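Local coordinates for protein myosin-17 (Arabidopsis thaliana, PDB 7KFL) that probably powers actin-based transport in plant cells as a class XI myosin motor, its globular tail binding the cargo to be moved, at residues Glu177-Leu182 with Phe247-Val252; Gln253-Leu258 with Phe376-Asp381; Cys265-Gly270 with Val310-Pro315; Gln334-Ser339 with Asn359-Met364. One frame throughout, in Å; residues are numbered along the deposited sequence.

Contact 1 (Glu177-Leu182 with Phe247-Val252)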
# COMPACT_ATOMS: atom_id res chain seq x y z
N GLU A 177 1.56 -12.46 0.70
CA GLU A 177 2.62 -13.05 1.57
C GLU A 177 2.14 -13.09 3.03
O GLU A 177 2.42 -14.10 3.70
CB GLU A 177 3.92 -12.25 1.45
CG GLU A 177 5.14 -13.01 1.94
CD GLU A 177 6.46 -12.30 1.74
OE1 GLU A 177 6.81 -12.02 0.58
OE2 GLU A 177 7.12 -12.00 2.76
N ILE A 178 1.45 -12.04 3.50
CA ILE A 178 1.00 -11.90 4.92
C ILE A 178 -0.43 -12.42 5.08
O ILE A 178 -0.90 -12.46 6.24
CB ILE A 178 1.15 -10.46 5.44
CG1 ILE A 178 0.14 -9.49 4.82
CG2 ILE A 178 2.59 -9.97 5.27
CD1 ILE A 178 0.24 -8.08 5.35
N SER A 179 -1.10 -12.81 3.99
CA SER A 179 -2.48 -13.36 4.00
C SER A 179 -2.51 -14.69 4.76
O SER A 179 -3.33 -14.86 5.66
CB SER A 179 -3.06 -13.48 2.61
OG SER A 179 -4.45 -13.76 2.65
N PRO A 180 -1.62 -15.66 4.44
CA PRO A 180 -1.59 -16.94 5.16
C PRO A 180 -1.22 -16.81 6.65
O PRO A 180 -1.67 -17.63 7.43
CB PRO A 180 -0.52 -17.77 4.43
CG PRO A 180 -0.35 -17.08 3.10
CD PRO A 180 -0.61 -15.61 3.38
N LEU A 181 -0.41 -15.80 7.00
CA LEU A 181 0.06 -15.54 8.39
C LEU A 181 -1.12 -15.03 9.23
O LEU A 181 -1.28 -15.51 10.37
CB LEU A 181 1.20 -14.52 8.38
CG LEU A 181 2.42 -14.89 7.54
CD1 LEU A 181 3.47 -13.78 7.62
CD2 LEU A 181 3.02 -16.22 7.98
N LEU A 182 -1.91 -14.10 8.68
CA LEU A 182 -3.18 -13.63 9.29
C LEU A 182 -4.15 -14.81 9.35
O LEU A 182 -4.85 -14.96 10.38
CB LEU A 182 -3.74 -12.46 8.47
CG LEU A 182 -2.89 -11.19 8.48
CD1 LEU A 182 -3.34 -10.23 7.39
CD2 LEU A 182 -2.93 -10.51 9.84
N PHE A 247 -1.93 -2.01 6.02
CA PHE A 247 -2.46 -2.00 7.41
C PHE A 247 -3.99 -1.94 7.36
O PHE A 247 -4.64 -2.58 8.21
CB PHE A 247 -1.83 -0.88 8.24
CG PHE A 247 -0.58 -1.30 8.97
CD1 PHE A 247 0.53 -1.77 8.28
CD2 PHE A 247 -0.50 -1.22 10.36
CE1 PHE A 247 1.68 -2.15 8.95
CE2 PHE A 247 0.65 -1.61 11.03
CZ PHE A 247 1.74 -2.07 10.33
N SER A 248 -4.54 -1.21 6.38
CA SER A 248 -5.98 -1.24 6.00
C SER A 248 -6.43 -2.70 5.82
O SER A 248 -7.42 -3.09 6.46
CB SER A 248 -6.23 -0.42 4.76
OG SER A 248 -7.20 -1.03 3.92
N PHE A 249 -5.70 -3.47 5.01
CA PHE A 249 -5.96 -4.91 4.74
C PHE A 249 -5.92 -5.71 6.05
O PHE A 249 -6.83 -6.52 6.28
CB PHE A 249 -4.96 -5.43 3.71
CG PHE A 249 -4.92 -6.93 3.55
CD1 PHE A 249 -5.89 -7.60 2.82
CD2 PHE A 249 -3.89 -7.68 4.11
CE1 PHE A 249 -5.85 -8.97 2.67
CE2 PHE A 249 -3.85 -9.05 3.96
CZ PHE A 249 -4.83 -9.70 3.24
N ILE A 250 -4.90 -5.49 6.88
CA ILE A 250 -4.72 -6.19 8.19
C ILE A 250 -5.92 -5.87 9.08
O ILE A 250 -6.51 -6.82 9.64
CB ILE A 250 -3.38 -5.80 8.85
CG1 ILE A 250 -2.20 -6.48 8.15
CG2 ILE A 250 -3.39 -6.10 10.34
CD1 ILE A 250 -0.85 -5.88 8.48
N ASN A 251 -6.26 -4.59 9.20
CA ASN A 251 -7.39 -4.08 10.02
C ASN A 251 -8.68 -4.82 9.63
O ASN A 251 -9.44 -5.19 10.54
CB ASN A 251 -7.58 -2.58 9.85
CG ASN A 251 -8.76 -2.06 10.65
OD1 ASN A 251 -8.71 -2.02 11.87
ND2 ASN A 251 -9.82 -1.68 9.96
N VAL A 252 -8.90 -4.99 8.33
CA VAL A 252 -10.11 -5.62 7.72
C VAL A 252 -10.15 -7.10 8.11
O VAL A 252 -11.18 -7.55 8.63
CB VAL A 252 -10.13 -5.42 6.20
CG1 VAL A 252 -11.11 -6.34 5.49
CG2 VAL A 252 -10.41 -3.97 5.84

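Contact 2 (Gln253-Leu258 with Phe376-Asp381)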
# COMPACT_ATOMS: atom_id res chain seq x y z
N GLN A 253 -9.06 -7.83 7.85
CA GLN A 253 -8.97 -9.31 8.05
C GLN A 253 -9.23 -9.66 9.52
O GLN A 253 -9.99 -10.61 9.76
CB GLN A 253 -7.60 -9.81 7.59
CG GLN A 253 -7.40 -9.74 6.08
CD GLN A 253 -8.39 -10.60 5.35
OE1 GLN A 253 -8.60 -11.76 5.68
NE2 GLN A 253 -9.02 -10.03 4.33
N LEU A 254 -8.63 -8.91 10.45
CA LEU A 254 -8.71 -9.17 11.91
C LEU A 254 -10.08 -8.74 12.45
O LEU A 254 -10.67 -9.53 13.22
CB LEU A 254 -7.58 -8.43 12.63
CG LEU A 254 -6.17 -8.91 12.31
CD1 LEU A 254 -5.14 -8.07 13.05
CD2 LEU A 254 -6.00 -10.39 12.65
N PHE A 255 -10.56 -7.55 12.08
CA PHE A 255 -11.84 -7.00 12.58
C PHE A 255 -13.02 -7.83 12.05
O PHE A 255 -13.99 -8.02 12.80
CB PHE A 255 -12.02 -5.53 12.20
CG PHE A 255 -13.30 -4.93 12.73
CD1 PHE A 255 -13.38 -4.51 14.05
CD2 PHE A 255 -14.42 -4.83 11.93
CE1 PHE A 255 -14.56 -3.98 14.55
CE2 PHE A 255 -15.59 -4.28 12.43
CZ PHE A 255 -15.66 -3.86 13.73
N ASN A 256 -12.95 -8.29 10.80
CA ASN A 256 -14.03 -9.09 10.16
C ASN A 256 -14.16 -10.44 10.86
O ASN A 256 -15.29 -10.94 10.95
CB ASN A 256 -13.82 -9.25 8.65
CG ASN A 256 -14.15 -7.99 7.87
OD1 ASN A 256 -14.72 -7.04 8.40
ND2 ASN A 256 -13.81 -7.99 6.59
N SER A 257 -13.05 -11.02 11.35
CA SER A 257 -13.02 -12.34 12.03
C SER A 257 -13.71 -12.25 13.40
O SER A 257 -14.30 -13.26 13.83
CB SER A 257 -11.61 -12.88 12.14
OG SER A 257 -10.82 -12.11 13.02
N LEU A 258 -13.66 -11.08 14.05
CA LEU A 258 -14.39 -10.82 15.33
C LEU A 258 -15.90 -10.87 15.07
O LEU A 258 -16.62 -11.39 15.94
CB LEU A 258 -13.99 -9.45 15.90
CG LEU A 258 -12.54 -9.30 16.36
CD1 LEU A 258 -12.38 -8.05 17.21
CD2 LEU A 258 -12.06 -10.52 17.12
N PHE A 376 -20.94 -2.72 8.74
CA PHE A 376 -20.78 -4.02 9.44
C PHE A 376 -19.39 -4.57 9.11
O PHE A 376 -18.43 -4.17 9.80
CB PHE A 376 -21.94 -4.96 9.11
CG PHE A 376 -21.97 -6.22 9.95
CD1 PHE A 376 -22.07 -6.14 11.33
CD2 PHE A 376 -21.91 -7.47 9.36
CE1 PHE A 376 -22.10 -7.29 12.10
CE2 PHE A 376 -21.93 -8.62 10.14
CZ PHE A 376 -22.03 -8.53 11.51
N LEU A 377 -19.27 -5.42 8.08
CA LEU A 377 -17.97 -5.91 7.57
C LEU A 377 -17.20 -4.73 6.97
O LEU A 377 -17.84 -3.81 6.43
CB LEU A 377 -18.19 -7.01 6.53
CG LEU A 377 -18.82 -8.30 7.06
CD1 LEU A 377 -19.03 -9.29 5.93
CD2 LEU A 377 -17.97 -8.92 8.15
N LEU A 378 -15.87 -4.74 7.10
CA LEU A 378 -14.96 -3.71 6.53
C LEU A 378 -14.44 -4.19 5.17
O LEU A 378 -14.46 -5.42 4.91
CB LEU A 378 -13.80 -3.45 7.49
CG LEU A 378 -14.19 -2.97 8.89
CD1 LEU A 378 -12.95 -2.80 9.76
CD2 LEU A 378 -14.97 -1.67 8.83
N ASP A 379 -14.01 -3.25 4.33
CA ASP A 379 -13.32 -3.51 3.04
C ASP A 379 -12.01 -2.73 3.04
O ASP A 379 -12.00 -1.58 3.53
CB ASP A 379 -14.21 -3.14 1.86
CG ASP A 379 -14.03 -4.05 0.65
OD1 ASP A 379 -12.97 -4.70 0.57
OD2 ASP A 379 -14.95 -4.10 -0.19
N ASP A 380 -10.94 -3.34 2.52
CA ASP A 380 -9.59 -2.73 2.44
C ASP A 380 -9.59 -1.66 1.34
O ASP A 380 -10.58 -1.58 0.58
CB ASP A 380 -8.50 -3.79 2.19
CG ASP A 380 -8.70 -4.62 0.93
OD1 ASP A 380 -9.18 -4.06 -0.08
OD2 ASP A 380 -8.38 -5.82 0.97
N ASP A 381 -8.51 -0.88 1.26
CA ASP A 381 -8.28 0.15 0.22
C ASP A 381 -7.42 -0.47 -0.89
O ASP A 381 -6.20 -0.62 -0.67
CB ASP A 381 -7.62 1.40 0.82
CG ASP A 381 -7.52 2.57 -0.13
OD1 ASP A 381 -8.13 2.50 -1.22
OD2 ASP A 381 -6.83 3.55 0.22

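Contact 3 (Cys265-Gly270 with Val310-Pro315)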
# COMPACT_ATOMS: atom_id res chain seq x y z
N CYS A 265 -14.35 -14.08 19.01
CA CYS A 265 -15.09 -13.08 19.82
C CYS A 265 -15.06 -13.51 21.30
O CYS A 265 -16.14 -13.73 21.88
CB CYS A 265 -16.51 -12.92 19.29
SG CYS A 265 -17.16 -11.24 19.52
N SER A 266 -13.86 -13.64 21.87
CA SER A 266 -13.62 -14.08 23.26
C SER A 266 -12.62 -13.13 23.94
O SER A 266 -11.99 -12.33 23.24
CB SER A 266 -13.13 -15.51 23.31
OG SER A 266 -11.88 -15.64 22.65
N PHE A 267 -12.50 -13.23 25.27
CA PHE A 267 -11.53 -12.45 26.08
C PHE A 267 -10.11 -12.89 25.71
O PHE A 267 -9.27 -12.01 25.43
CB PHE A 267 -11.79 -12.63 27.57
CG PHE A 267 -11.03 -11.65 28.43
CD1 PHE A 267 -9.69 -11.86 28.72
CD2 PHE A 267 -11.64 -10.51 28.90
CE1 PHE A 267 -8.99 -10.94 29.50
CE2 PHE A 267 -10.94 -9.60 29.68
CZ PHE A 267 -9.62 -9.82 29.97
N SER A 268 -9.87 -14.21 25.72
CA SER A 268 -8.54 -14.83 25.48
C SER A 268 -8.02 -14.44 24.09
O SER A 268 -6.80 -14.19 23.97
CB SER A 268 -8.60 -16.33 25.64
OG SER A 268 -9.20 -16.95 24.51
N ASN A 269 -8.90 -14.37 23.09
CA ASN A 269 -8.53 -14.00 21.70
C ASN A 269 -8.29 -12.48 21.62
O ASN A 269 -7.48 -12.06 20.77
CB ASN A 269 -9.56 -14.46 20.67
CG ASN A 269 -8.98 -14.46 19.27
OD1 ASN A 269 -8.04 -15.21 18.98
ND2 ASN A 269 -9.49 -13.60 18.40
N GLY A 270 -8.98 -11.70 22.46
CA GLY A 270 -8.73 -10.26 22.63
C GLY A 270 -7.30 -10.00 23.09
O GLY A 270 -6.64 -9.12 22.51
N VAL A 310 -11.22 -7.03 25.95
CA VAL A 310 -10.30 -7.22 27.11
C VAL A 310 -10.74 -6.36 28.30
O VAL A 310 -10.15 -6.55 29.39
CB VAL A 310 -8.83 -6.94 26.75
CG1 VAL A 310 -8.36 -7.81 25.59
CG2 VAL A 310 -8.57 -5.47 26.47
N ILE A 311 -11.69 -5.44 28.13
CA ILE A 311 -12.11 -4.49 29.21
C ILE A 311 -12.76 -5.31 30.33
O ILE A 311 -13.51 -6.26 30.02
CB ILE A 311 -13.04 -3.37 28.69
CG1 ILE A 311 -12.95 -2.12 29.57
CG2 ILE A 311 -14.47 -3.84 28.54
CD1 ILE A 311 -11.67 -1.33 29.40
N HIS A 312 -12.47 -4.96 31.59
CA HIS A 312 -13.00 -5.62 32.81
C HIS A 312 -14.39 -5.05 33.13
O HIS A 312 -14.62 -3.85 32.85
CB HIS A 312 -12.03 -5.44 33.99
CG HIS A 312 -10.70 -6.09 33.78
ND1 HIS A 312 -10.57 -7.44 33.56
CD2 HIS A 312 -9.45 -5.58 33.78
CE1 HIS A 312 -9.29 -7.74 33.41
NE2 HIS A 312 -8.59 -6.61 33.55
N GLN A 313 -15.26 -5.88 33.71
CA GLN A 313 -16.61 -5.49 34.19
C GLN A 313 -17.39 -4.81 33.06
O GLN A 313 -17.65 -3.60 33.16
CB GLN A 313 -16.49 -4.57 35.41
CG GLN A 313 -15.69 -5.19 36.56
CD GLN A 313 -15.67 -4.31 37.78
OE1 GLN A 313 -16.06 -4.74 38.87
NE2 GLN A 313 -15.21 -3.08 37.62
N LYS A 314 -17.72 -5.58 32.01
CA LYS A 314 -18.56 -5.13 30.86
C LYS A 314 -19.99 -4.86 31.33
O LYS A 314 -20.61 -3.90 30.86
CB LYS A 314 -18.54 -6.18 29.74
CG LYS A 314 -17.21 -6.32 29.02
CD LYS A 314 -17.20 -7.44 27.99
CE LYS A 314 -15.83 -7.68 27.39
NZ LYS A 314 -14.89 -8.28 28.37
N PRO A 315 -20.58 -5.68 32.23
CA PRO A 315 -21.94 -5.43 32.74
C PRO A 315 -22.16 -4.05 33.38
O PRO A 315 -23.27 -3.56 33.32
CB PRO A 315 -22.13 -6.52 33.80
CG PRO A 315 -21.22 -7.64 33.35
CD PRO A 315 -20.01 -6.92 32.78

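Contact 4 (Gln334-Ser339 with Asn359-Met364)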
# COMPACT_ATOMS: atom_id res chain seq x y z
N GLN A 334 -22.05 -3.29 14.48
CA GLN A 334 -20.76 -3.99 14.77
C GLN A 334 -20.70 -4.36 16.25
O GLN A 334 -20.48 -5.55 16.56
CB GLN A 334 -19.57 -3.12 14.38
CG GLN A 334 -19.34 -3.02 12.88
CD GLN A 334 -18.41 -1.89 12.50
OE1 GLN A 334 -18.06 -1.05 13.32
NE2 GLN A 334 -18.02 -1.86 11.24
N LEU A 335 -20.89 -3.37 17.14
CA LEU A 335 -20.87 -3.54 18.62
C LEU A 335 -21.85 -4.64 19.02
O LEU A 335 -21.46 -5.50 19.83
CB LEU A 335 -21.24 -2.21 19.29
CG LEU A 335 -20.17 -1.13 19.24
CD1 LEU A 335 -20.72 0.20 19.74
CD2 LEU A 335 -18.94 -1.52 20.05
N TYR A 336 -23.08 -4.60 18.49
CA TYR A 336 -24.17 -5.56 18.82
C TYR A 336 -23.69 -6.99 18.56
O TYR A 336 -23.81 -7.82 19.48
CB TYR A 336 -25.44 -5.24 18.02
CG TYR A 336 -26.55 -6.23 18.21
CD1 TYR A 336 -27.39 -6.17 19.32
CD2 TYR A 336 -26.77 -7.25 17.29
CE1 TYR A 336 -28.41 -7.08 19.50
CE2 TYR A 336 -27.79 -8.17 17.46
CZ TYR A 336 -28.61 -8.09 18.57
OH TYR A 336 -29.62 -9.00 18.75
N ARG A 337 -23.16 -7.26 17.37
CA ARG A 337 -22.62 -8.59 16.97
C ARG A 337 -21.56 -9.02 17.98
O ARG A 337 -21.68 -10.13 18.53
CB ARG A 337 -22.06 -8.54 15.54
CG ARG A 337 -21.31 -9.79 15.10
CD ARG A 337 -22.15 -11.05 15.20
NE ARG A 337 -23.31 -10.99 14.31
CZ ARG A 337 -23.34 -11.42 13.05
NH1 ARG A 337 -22.27 -11.95 12.48
NH2 ARG A 337 -24.45 -11.31 12.35
N ILE A 338 -20.56 -8.17 18.23
CA ILE A 338 -19.43 -8.43 19.17
C ILE A 338 -20.01 -8.69 20.57
O ILE A 338 -19.58 -9.67 21.20
CB ILE A 338 -18.41 -7.26 19.15
CG1 ILE A 338 -17.68 -7.17 17.81
CG2 ILE A 338 -17.43 -7.37 20.31
CD1 ILE A 338 -16.91 -5.88 17.61
N SER A 339 -20.95 -7.85 21.01
CA SER A 339 -21.58 -7.90 22.36
C SER A 339 -22.39 -9.19 22.55
O SER A 339 -22.32 -9.77 23.65
CB SER A 339 -22.43 -6.68 22.60
OG SER A 339 -21.64 -5.50 22.65
N ASN A 359 -30.85 -1.26 24.16
CA ASN A 359 -30.67 0.11 23.59
C ASN A 359 -29.95 0.03 22.23
O ASN A 359 -30.12 0.98 21.43
CB ASN A 359 -29.90 1.03 24.54
CG ASN A 359 -30.64 1.32 25.83
OD1 ASN A 359 -31.85 1.11 25.92
ND2 ASN A 359 -29.93 1.82 26.82
N MET A 360 -29.17 -1.02 22.00
CA MET A 360 -28.48 -1.27 20.70
C MET A 360 -29.50 -1.72 19.65
O MET A 360 -29.41 -1.24 18.50
CB MET A 360 -27.39 -2.35 20.84
CG MET A 360 -26.11 -1.85 21.46
SD MET A 360 -24.84 -3.14 21.52
CE MET A 360 -23.55 -2.29 22.45
N ARG A 361 -30.42 -2.61 20.03
CA ARG A 361 -31.40 -3.27 19.12
C ARG A 361 -32.38 -2.22 18.57
O ARG A 361 -32.74 -2.33 17.38
CB ARG A 361 -32.12 -4.40 19.85
CG ARG A 361 -32.99 -5.29 18.95
CD ARG A 361 -32.23 -5.88 17.78
NE ARG A 361 -32.61 -7.26 17.50
CZ ARG A 361 -33.49 -7.66 16.57
NH1 ARG A 361 -34.11 -6.78 15.80
NH2 ARG A 361 -33.74 -8.95 16.42
N VAL A 362 -32.80 -1.26 19.40
CA VAL A 362 -33.74 -0.16 19.02
C VAL A 362 -33.05 0.78 18.02
O VAL A 362 -33.71 1.17 17.04
CB VAL A 362 -34.28 0.61 20.25
CG1 VAL A 362 -33.19 1.10 21.18
CG2 VAL A 362 -35.17 1.78 19.83
N MET A 363 -31.78 1.12 18.27
CA MET A 363 -30.96 2.01 17.40
C MET A 363 -30.82 1.40 16.00
O MET A 363 -30.77 2.18 15.02
CB MET A 363 -29.56 2.24 17.99
CG MET A 363 -29.45 3.50 18.83
SD MET A 363 -28.15 3.37 20.08
CE MET A 363 -27.75 5.10 20.33
N MET A 364 -30.73 0.07 15.91
CA MET A 364 -30.55 -0.68 14.64
C MET A 364 -31.86 -0.71 13.85
O MET A 364 -31.79 -0.72 12.60
CB MET A 364 -30.07 -2.11 14.90
CG MET A 364 -28.58 -2.19 15.19
SD MET A 364 -28.10 -3.70 16.05
CE MET A 364 -28.62 -4.94 14.87

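Contact 1 (Glu177-Leu182 with Phe247-Val252)
Phe249 holds CG anti to its backbone N (chi1 168°), which starts the ring across from helix 236-260 toward helix 150-186, where Ile178 has CG1 between the backbone N and the carbonyl carbon. The closest meeting is oblique: Leu182 CD1 lies 3.7 Å from Phe249 CE2. That same methyl comes within 4.0 Å of Ile250 CG1, so one branch of the leucine serves both the ring and the isoleucine, whose side chain it crosses at about a right angle. Ile178 works one turn earlier. Its CG1 stands at the rim of the aromatic ring, 4.1 Å from Phe249 CE2, the two side chains sliding past each other in opposite directions. Farther out, Ile178 CD1 rests 4.0 Å from Ile250 CD1. Ser179 adds a lighter touch, with OG near the ring plane and 4.1 Å from Phe249 CZ. The two segment axes run nearly parallel, 23° apart, and come no closer than 11.2 Å, so side chains alone fill the interval. Around them, Ile218 of helix 205-231 touches Leu182 and Leu280 of helix 267-287 touches Ile250, which places the seam inside the helical bundle. With almost every meeting between carbons, at ordinary van der Waals spacing, the joint depends on shape and on keeping these groups from water, not on directional bonds.

Contact 2 (Gln253-Leu258 with Phe376-Asp381)
Asn256 bridges helix 236-260 to Leu377 and Leu378 of the loop that follows helix 354-369. At its base, CB lies 4.2 Å from Leu377 CD2, a loose apolar touch. CG is anti to the carbonyl carbon (chi1 -76°), and from there the amide splits between two backbone groups of one residue. OD1 accepts from Leu378 N at 2.9 Å in a nearly straight bond (173°), with the donor in the carbonyl plane on a lone pair; OD1 also lies 3.5 Å from Leu377 CA. ND2 gives a hydrogen to Leu378 O at 3.1 Å, again almost linear (177°), and that oxygen sits in the plane of the asparagine amide. Gripped at both ends, the amide has its flip and its rotation fixed. Beside it, Leu378 sends its side chain across Phe255 at about a right angle, and Leu378 CD1 comes to 3.3 Å from Phe255 CD2, a doubtfully short spacing. Phe376 O lies at the edge of that ring, 3.9 Å from Phe255 CE2, and accepts a hydrogen bond from Gln334. An alanine in place of Asn256 would probably leave Leu378 N and Leu378 O without their mates here and let this part of the loop shift. One side-chain amide thus does for an extended piece of loop what a neighbouring strand would do in a sheet, satisfying both its N-H and its C=O, while the leucine adds apolar packing.

Contact 3 (Cys265-Gly270 with Val310-Pro315)
Phe267 turns the outer end of its ring to the loop that begins at Val310. Phe267 CE2 is 3.2 Å from Val310 O, which approaches the ring obliquely. Lys314 comes from another direction: its NZ lies in the ring plane, at the edge, 4.0 Å from Phe267 CD2, and the two side chains cross obliquely. That ammonium is busy, bonding to Ile311 O at 3.0 Å almost in line with the carbonyl, and also to Leu309 O and the hydroxyl of Tyr342. His312 folds back so that Val310 O stands over the centre of its ring, 4.2 Å above the plane, while His312 CE1 reaches Phe267 CZ at 4.0 Å. An alanine in place of Phe267 would probably open a gap beside Val310 O and Lys314 NZ and loosen the loop against the helix. On the helix backbone, Val310 CG1 lies 3.5 Å from Gly270 C, where a side chain on the glycine would be tight. Ser266 OG accepts from Asn269 N at 3.3 Å. This makes Ser266 a classic N-cap, and the contact is the first turn of a capped helix, 267-287, packed against the loop leaving helix 300-309 within the DIL region of the tail.

Contact 4 (Gln334-Ser339 with Asn359-Met364)
Tyr336 packs against Met360 at its base and Met364 at its ring, and this is where the two helices pack tightly. Met364 crosses the tyrosine side chain at about a right angle, its SD 4.2 Å from the centroid of the Tyr336 ring and 32° off the normal, an oblique Met-aromatic contact. A bend at chi3 (60°) places CE near the ring too, 3.8 Å from Tyr336 CD2, where it makes an off-centre CH-pi contact. Met360 stays extended beyond CG and runs in beside the base of the tyrosine, with Met360 SD 3.7 Å from Tyr336 CA. Its methyl goes deeper, to 3.9 Å from Leu335 CB and 3.7 Å from Ser339 OG. That buried hydroxyl is satisfied at home: Ser339 OG donates to Leu335 O at 2.8 Å, from above the carbonyl plane, and the same oxygen takes Ser339 N. Toward solvent the fit slackens. Tyr336 OH and Arg361 NE are 3.7 Å apart, a touch rather than a bond, and the exposed arginine passes the phenol with its guanidinium turned steeply to the ring. The segment axes run in broadly opposing directions, 143° apart. Among its neighbours, the pair is flanked by helix 319-326, whose Leu319 touches Met360 and whose Thr323 touches Leu335, while Arg337 and Ile338 of helix 332-341 touch Leu260 and Leu259 at the end of helix 236-260.

In the fold
From the N terminus, helix 150-186 comes first, and contact 1 closes a mostly helical loop of 64 residues by joining it to helix 236-260. Contact 2 opens directly afterwards on the same helix and closes only at the loop 376-381, so it encloses the other two. Inside that span contacts 3 and 4 follow in series: contact 3 ties the start of helix 267-287 to the loop after helix 300-309, and contact 4 pairs helix 332-341 with helix 354-369. Contact 2 is the junction, touching contact 1 through Ser248 and Asp381, contact 3 through Leu258 and Cys265, and contact 4 through Phe376 and Gln334.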